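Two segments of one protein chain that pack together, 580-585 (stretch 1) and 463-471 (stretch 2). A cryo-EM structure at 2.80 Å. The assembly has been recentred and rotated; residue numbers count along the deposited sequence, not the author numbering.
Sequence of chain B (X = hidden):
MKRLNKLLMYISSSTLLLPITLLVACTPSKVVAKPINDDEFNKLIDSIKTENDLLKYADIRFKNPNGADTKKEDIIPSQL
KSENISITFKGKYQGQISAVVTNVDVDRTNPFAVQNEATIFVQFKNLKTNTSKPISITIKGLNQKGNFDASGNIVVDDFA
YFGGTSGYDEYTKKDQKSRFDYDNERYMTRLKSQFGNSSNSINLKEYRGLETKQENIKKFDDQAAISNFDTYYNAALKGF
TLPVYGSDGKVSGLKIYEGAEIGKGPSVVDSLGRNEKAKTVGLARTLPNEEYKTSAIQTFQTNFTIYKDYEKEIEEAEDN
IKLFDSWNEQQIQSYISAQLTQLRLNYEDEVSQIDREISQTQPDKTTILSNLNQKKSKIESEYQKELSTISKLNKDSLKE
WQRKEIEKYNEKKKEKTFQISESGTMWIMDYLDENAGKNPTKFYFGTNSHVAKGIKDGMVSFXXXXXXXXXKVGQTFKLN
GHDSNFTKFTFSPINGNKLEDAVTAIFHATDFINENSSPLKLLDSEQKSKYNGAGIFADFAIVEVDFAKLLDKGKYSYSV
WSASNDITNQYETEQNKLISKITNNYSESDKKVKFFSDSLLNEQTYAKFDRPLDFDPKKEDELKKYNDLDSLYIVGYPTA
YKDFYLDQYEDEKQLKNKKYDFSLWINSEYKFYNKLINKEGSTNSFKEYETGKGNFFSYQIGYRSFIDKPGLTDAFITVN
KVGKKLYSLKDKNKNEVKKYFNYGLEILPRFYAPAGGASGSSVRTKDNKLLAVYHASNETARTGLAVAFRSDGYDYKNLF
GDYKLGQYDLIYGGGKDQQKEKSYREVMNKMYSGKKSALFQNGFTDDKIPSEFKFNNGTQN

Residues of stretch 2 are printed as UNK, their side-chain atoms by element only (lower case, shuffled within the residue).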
# COMPACT_ATOMS: atom_id res chain seq x y z
N SER B 580 -16.18 -26.86 -1.46
CA SER B 580 -16.53 -26.11 -0.26
C SER B 580 -15.44 -25.12 0.15
O SER B 580 -15.78 -23.99 0.47
CB SER B 580 -16.86 -27.04 0.89
OG SER B 580 -17.94 -27.87 0.54
N LYS B 581 -14.15 -25.46 0.05
CA LYS B 581 -13.04 -24.53 0.29
C LYS B 581 -12.93 -23.44 -0.79
O LYS B 581 -12.62 -22.31 -0.45
CB LYS B 581 -11.72 -25.30 0.43
CG LYS B 581 -11.62 -26.13 1.71
CD LYS B 581 -11.51 -25.34 3.02
CE LYS B 581 -10.18 -24.59 3.18
NZ LYS B 581 -10.07 -23.96 4.50
N ILE B 582 -13.28 -23.70 -2.05
CA ILE B 582 -13.39 -22.69 -3.11
C ILE B 582 -14.51 -21.69 -2.81
O ILE B 582 -14.31 -20.48 -2.79
CB ILE B 582 -13.62 -23.38 -4.48
CG1 ILE B 582 -12.32 -24.06 -4.96
CG2 ILE B 582 -14.06 -22.39 -5.56
CD1 ILE B 582 -12.50 -25.11 -6.05
N THR B 583 -15.73 -22.20 -2.54
CA THR B 583 -16.96 -21.40 -2.40
C THR B 583 -17.20 -20.87 -0.99
O THR B 583 -18.34 -20.50 -0.69
CB THR B 583 -18.20 -22.16 -2.92
OG1 THR B 583 -18.48 -23.30 -2.15
CG2 THR B 583 -18.01 -22.56 -4.38
N ASN B 584 -16.20 -20.86 -0.10
CA ASN B 584 -16.31 -20.48 1.32
C ASN B 584 -17.52 -21.13 2.02
O ASN B 584 -18.17 -20.55 2.89
CB ASN B 584 -16.29 -18.96 1.44
CG ASN B 584 -14.91 -18.33 1.50
OD1 ASN B 584 -14.02 -18.78 2.17
ND2 ASN B 584 -14.73 -17.19 0.89
N ASN B 585 -17.85 -22.35 1.60
CA ASN B 585 -18.94 -23.19 2.05
C ASN B 585 -20.35 -22.54 2.00
O ASN B 585 -21.16 -22.73 2.90
CB ASN B 585 -18.57 -23.81 3.40
CG ASN B 585 -19.29 -25.10 3.67
OD1 ASN B 585 -20.04 -25.64 2.87
ND2 ASN B 585 -19.09 -25.68 4.82
N UNK B 463 -9.64 -17.54 -13.28
CA UNK B 463 -9.27 -17.63 -11.86
C UNK B 463 -10.26 -16.92 -10.93
O UNK B 463 -10.95 -16.00 -11.34
c UNK B 463 -7.85 -17.10 -11.68
o UNK B 463 -7.34 -17.45 -10.42
N UNK B 464 -10.30 -17.37 -9.67
CA UNK B 464 -11.14 -16.85 -8.58
C UNK B 464 -10.22 -16.56 -7.39
O UNK B 464 -9.74 -17.50 -6.77
c UNK B 464 -14.23 -17.30 -9.54
c UNK B 464 -13.14 -18.34 -9.32
c UNK B 464 -12.16 -17.94 -8.22
c UNK B 464 -13.82 -19.64 -8.95
N UNK B 465 -9.97 -15.30 -7.01
CA UNK B 465 -9.30 -14.99 -5.73
C UNK B 465 -10.23 -14.34 -4.73
O UNK B 465 -10.87 -13.33 -5.01
o UNK B 465 -7.34 -14.14 -4.59
c UNK B 465 -7.88 -12.92 -6.47
c UNK B 465 -7.93 -14.30 -5.86
N UNK B 466 -10.30 -14.93 -3.54
CA UNK B 466 -11.32 -14.64 -2.53
C UNK B 466 -10.78 -14.69 -1.12
O UNK B 466 -9.91 -15.49 -0.82
n UNK B 466 -12.21 -18.96 -1.03
c UNK B 466 -12.80 -17.69 -1.41
c UNK B 466 -12.14 -17.10 -2.64
n UNK B 466 -10.93 -20.26 0.28
c UNK B 466 -12.49 -15.61 -2.73
c UNK B 466 -11.17 -19.11 -0.24
n UNK B 466 -10.35 -18.14 0.04
N UNK B 467 -11.32 -13.83 -0.26
CA UNK B 467 -11.03 -13.74 1.18
C UNK B 467 -11.59 -14.97 1.89
O UNK B 467 -12.76 -15.29 1.69
c UNK B 467 -11.85 -10.51 3.24
c UNK B 467 -11.32 -11.93 3.06
c UNK B 467 -11.65 -12.42 1.65
c UNK B 467 -9.82 -11.86 3.31
N UNK B 468 -10.78 -15.71 2.65
CA UNK B 468 -11.26 -16.93 3.29
C UNK B 468 -12.16 -16.65 4.49
O UNK B 468 -11.97 -15.68 5.23
o UNK B 468 -8.70 -16.97 5.12
c UNK B 468 -8.82 -17.59 4.08
c UNK B 468 -10.17 -18.00 3.54
n UNK B 468 -7.75 -18.01 3.45
N UNK B 469 -13.15 -17.52 4.69
CA UNK B 469 -14.18 -17.40 5.72
C UNK B 469 -13.66 -17.33 7.16
O UNK B 469 -14.32 -16.81 8.05
c UNK B 469 -15.15 -18.57 5.57
o UNK B 469 -14.58 -19.79 5.97
N UNK B 470 -12.45 -17.83 7.38
CA UNK B 470 -11.75 -17.93 8.65
C UNK B 470 -11.37 -16.56 9.27
O UNK B 470 -11.19 -16.47 10.48
o UNK B 470 -10.01 -21.10 5.90
c UNK B 470 -10.50 -18.79 8.41
c UNK B 470 -10.79 -20.25 8.01
c UNK B 470 -10.93 -20.50 6.49
o UNK B 470 -11.97 -20.14 5.89
N UNK B 471 -11.29 -15.52 8.44
CA UNK B 471 -10.87 -14.13 8.76
C UNK B 471 -11.81 -13.37 9.70
O UNK B 471 -13.00 -13.67 9.78
c UNK B 471 -10.72 -13.39 7.42
c UNK B 471 -9.50 -13.89 6.66
c UNK B 471 -10.62 -11.88 7.45

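Position 463 carries two side-chain atoms, one carbon and then one oxygen. They stay out of reach of stretch 1, and the oxygen is hydrogen-bonded elsewhere in the structure. This is Ser463.

Position 464 has four carbons, forked at the second. Its CA-to-CB bond points toward stretch 1, and a terminal carbon approaches Ile582 CG2. An all-carbon chain with this fork is leucine, Leu464. Leu464 CD1 lies 4.4 Å from Ile582 CG2.

Position 465 has one carbon bearing an oxygen and a carbon. It faces out of reach of stretch 1, as 463 does. The branch identifies Thr465.

Position 466 has three carbons, a nitrogen, and then a carbon carrying two more nitrogens. Its nitrogens reach the backbone oxygens of Lys581 and Ile582. That planar end is a guanidinium, so the residue is Arg466. Its NH1 donates to Lys581 O at 2.8 Å, nearly straight at 173°. Its NE donates to Ile582 O at 3.1 Å and makes a weak bond to Lys581 O at 3.4 Å. Both carbonyls sit at the guanidinium edge, near its plane, where the N-H groups point. Asn584 OD1 lies over one face.

Position 467 has four carbons, forked at the second, and its CA-to-CB bond points away from stretch 1. This is Leu467. Its backbone makes the contact: Asn584 ND2 donates to Leu467 O at 2.9 Å.

Position 468 has two carbons, the second carrying one oxygen and one nitrogen. Its end leads away from stretch 1. This amide is Asn468, and its ND2 is hydrogen-bonded elsewhere in the structure.

Position 469 has one carbon and one oxygen. Its CB lies 3.6 Å from Asn584 OD1. This is Ser469. Its backbone N donates to Asn584 OD1 at 2.9 Å.

Position 470 has three carbons, the third carrying two oxygens. One oxygen comes close to Lys581 NZ. This carboxylate is Glu470. Its OE1 forms a salt bridge with Lys581 NZ at 3.2 Å, weak as a hydrogen bond. Ser469 OG donates to Glu470 OE2 at 2.6 Å.

Position 471 has one carbon carrying two carbons and does not reach stretch 1. It is Val471, whose N bonds to Asn468 O at 3.3 Å.

The contact is mainly polar. Arg466 binds two carbonyls at the end of a helix, where Thr583 is the first residue to leave helical geometry. Just beyond, the Asn584 amide spans Leu467 O and Ser469 N, using its donor and its acceptor. The salt bridge adds a link nearer the surface.

Stretch 2 (463-471) SLTRLNSEV
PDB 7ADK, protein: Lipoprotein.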